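Local coordinates for uncharacterized protein (Neisseria meningitidis serogroup B, PDB 3NYM), which is of unknown function but folds as an all-helical protein whose last, long helix packs against the same helix of a second subunit, at residues A83-S86 with L87-A90; M91-A94 with G95-S98. All coordinates share one frame; numbering follows the deposited sequence.

Contact 1. Residues A83-S86 with L87-A90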
# COMPACT_ATOMS: atom_id res chain seq x y z
N ALA A 83 24.16 4.24 -1.84
CA ALA A 83 23.12 4.37 -0.81
C ALA A 83 22.00 5.31 -1.29
O ALA A 83 20.82 4.99 -1.16
CB ALA A 83 23.73 4.86 0.49
N SER A 84 22.38 6.46 -1.82
CA SER A 84 21.40 7.41 -2.35
C SER A 84 20.52 6.76 -3.41
O SER A 84 19.29 6.78 -3.32
CB SER A 84 22.12 8.62 -2.96
OG SER A 84 21.18 9.58 -3.42
N ASN A 85 21.14 6.19 -4.43
CA ASN A 85 20.35 5.58 -5.52
C ASN A 85 19.45 4.45 -5.03
O ASN A 85 18.29 4.34 -5.44
CB ASN A 85 21.26 5.07 -6.65
CG ASN A 85 20.46 4.43 -7.76
OD1 ASN A 85 20.42 3.20 -7.88
ND2 ASN A 85 19.78 5.26 -8.55
N SER A 86 19.99 3.62 -4.15
CA SER A 86 19.24 2.50 -3.60
C SER A 86 18.03 2.96 -2.78
O SER A 86 16.96 2.37 -2.87
CB SER A 86 20.16 1.62 -2.76
OG SER A 86 21.19 1.08 -3.57
N LEU A 87 18.20 4.00 -1.97
CA LEU A 87 17.07 4.60 -1.25
C LEU A 87 16.02 5.13 -2.21
O LEU A 87 14.82 4.99 -1.97
CB LEU A 87 17.54 5.76 -0.37
CG LEU A 87 17.63 5.58 1.13
CD1 LEU A 87 17.96 6.93 1.76
CD2 LEU A 87 16.34 5.03 1.69
N PHE A 88 16.48 5.76 -3.29
CA PHE A 88 15.57 6.31 -4.29
C PHE A 88 14.72 5.21 -4.90
O PHE A 88 13.50 5.34 -5.02
CB PHE A 88 16.37 7.03 -5.39
CG PHE A 88 15.56 7.41 -6.58
CD1 PHE A 88 14.75 8.54 -6.55
CD2 PHE A 88 15.60 6.65 -7.74
CE1 PHE A 88 14.00 8.89 -7.66
CE2 PHE A 88 14.86 7.00 -8.85
CZ PHE A 88 14.05 8.13 -8.81
N MSE A 89 15.37 4.11 -5.26
CA MSE A 89 14.65 3.00 -5.88
C MSE A 89 13.72 2.31 -4.86
O MSE A 89 12.61 1.90 -5.21
CB MSE A 89 15.60 2.00 -6.52
CG MSE A 89 16.32 2.57 -7.75
SE MSE A 89 15.10 3.04 -9.21
CE MSE A 89 14.45 1.25 -9.61
N ALA A 90 14.17 2.18 -3.61
CA ALA A 90 13.25 1.68 -2.56
C ALA A 90 12.00 2.55 -2.49
O ALA A 90 10.88 2.04 -2.32
CB ALA A 90 13.94 1.64 -1.19
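Leu87 takes its place one turn after Ala83, whose carbonyl O receives the Leu87 N-H at 2.9 Å. Leu87 CB rests 3.5 Å from Ala83 O, and the Leu87 side chain packs on Leu112 of the second subunit, a nonpolar partner that suits a leucine. Ser86 faces another way, toward helix 64-76, where it meets Val70. Ser86 OG is swung beside its own backbone N (chi1 -62°), from where it hydrogen-bonds back to Ile82 O, so a small hydroxyl can be buried with its polarity met by the helix itself. Ser86 O in turn accepts from Ala90 N at 2.9 Å, and Ala90, with only a methyl group, meets Met68 of helix 64-76. Asn85 O takes the Met89 N-H, also at 2.9 Å. The two side chains run alongside each other, Asn85 OD1 standing 4.2 Å from Met89 CG, a loose contact at a partly exposed edge. Met89 is a selenomethionine whose chain bends and reaches Tyr67. The pattern is the regular i to i+4 bonding of an alpha helix, here at the start of helix 83-113, packed between helix 64-76 and the second subunit.

Contact 2. Residues M91-A94 with G95-S98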
# COMPACT_ATOMS: atom_id res chain seq x y z
N MSE A 91 12.20 3.85 -2.59
CA MSE A 91 11.10 4.81 -2.55
C MSE A 91 10.12 4.49 -3.65
O MSE A 91 8.91 4.43 -3.43
CB MSE A 91 11.63 6.22 -2.76
CG MSE A 91 11.11 7.24 -1.81
SE MSE A 91 11.32 8.99 -2.58
CE MSE A 91 10.20 8.62 -4.14
N ILE A 92 10.65 4.28 -4.85
CA ILE A 92 9.82 3.87 -5.98
C ILE A 92 8.99 2.61 -5.70
O ILE A 92 7.81 2.52 -6.07
CB ILE A 92 10.67 3.63 -7.24
CG1 ILE A 92 11.30 4.94 -7.73
CG2 ILE A 92 9.82 3.00 -8.33
CD1 ILE A 92 10.28 5.99 -8.12
N TYR A 93 9.60 1.62 -5.06
CA TYR A 93 8.85 0.38 -4.84
C TYR A 93 7.90 0.44 -3.65
O TYR A 93 6.88 -0.25 -3.63
CB TYR A 93 9.78 -0.84 -4.82
CG TYR A 93 10.12 -1.24 -6.24
CD1 TYR A 93 11.28 -0.79 -6.84
CD2 TYR A 93 9.23 -2.00 -7.00
CE1 TYR A 93 11.57 -1.13 -8.16
CE2 TYR A 93 9.52 -2.34 -8.31
CZ TYR A 93 10.69 -1.90 -8.88
OH TYR A 93 10.98 -2.22 -10.19
N ALA A 94 8.21 1.30 -2.68
CA ALA A 94 7.25 1.63 -1.63
C ALA A 94 5.97 2.17 -2.29
O ALA A 94 4.86 1.81 -1.91
CB ALA A 94 7.83 2.66 -0.68
N GLY A 95 6.14 3.04 -3.28
CA GLY A 95 5.02 3.58 -4.03
C GLY A 95 4.23 2.51 -4.78
O GLY A 95 3.00 2.55 -4.80
N ASN A 96 4.94 1.56 -5.39
CA ASN A 96 4.26 0.44 -6.03
C ASN A 96 3.45 -0.36 -5.02
O ASN A 96 2.36 -0.83 -5.33
CB ASN A 96 5.25 -0.50 -6.72
CG ASN A 96 5.41 -0.19 -8.19
OD1 ASN A 96 5.05 0.89 -8.65
ND2 ASN A 96 5.94 -1.16 -8.94
N LEU A 97 4.00 -0.55 -3.83
CA LEU A 97 3.28 -1.29 -2.79
C LEU A 97 2.04 -0.51 -2.38
O LEU A 97 0.96 -1.09 -2.22
CB LEU A 97 4.19 -1.59 -1.60
CG LEU A 97 5.26 -2.66 -1.88
CD1 LEU A 97 6.44 -2.53 -0.94
CD2 LEU A 97 4.67 -4.06 -1.81
N SER A 98 2.17 0.81 -2.25
CA SER A 98 0.98 1.62 -1.96
C SER A 98 -0.08 1.41 -3.03
O SER A 98 -1.26 1.27 -2.74
CB SER A 98 1.33 3.10 -1.87
OG SER A 98 0.17 3.85 -1.57
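Asn96 sets its amide beside the ring of Tyr93, three residues back, with Asn96 ND2 3.8 Å from Tyr93 CE2. The two side chains point the same way, their flat groups turned 80° apart. Polar side-chain bonds lead outward: Asn96 ND2 donates to Asp60 of helix 53-60, which the Tyr93 side chain also touches, so asparagine serves as a polar link between helices. Ser98 OG hydrogen-bonds to Ser98 OG of the second subunit, a hydroxyl pair where a small polar residue fits between closely packed chains. Nonpolar packing joins Leu97 to Phe57 and Phe64, and Tyr93 and Ala94 also meet Phe64; Ala94 packs on Lys105 of the second subunit as well. With CG beside the backbone N (chi1 -71°), the leucine lies over a carbonyl of its own helix, Leu97 CG being 3.4 Å from Tyr93 O. Backbone bonds form the last kind. Gly95 N gives to Met91 O at 3.1 Å, and Asn96, Leu97 and Ser98 bond likewise to Ile92, Tyr93 and Ala94. Together these are successive turns of an alpha helix in an antiparallel pair of 83-113 helices across the dimer, with the Ser98 pair near its two-fold axis.

Both contacts are consecutive turns of helix 83-113, their centres about 12 Å apart, and each has one flank on helix 64-76 and another on the second subunit. Contact 1 lies at the N-terminal end of the helix, its centre about 24 Å from the centre of the chain, yet most of its residues are buried by those neighbours. Contact 2 has its centre about 12 Å from that of the chain and is only partly buried, but it gains helix 53-60 as a further partner. Their polar chemistry differs accordingly: in 83-90 a serine hydroxyl is satisfied within its own chain, whereas in 91-98 side-chain polar groups bridge outward, to an aspartate of another helix and to the matching serine across the dimer.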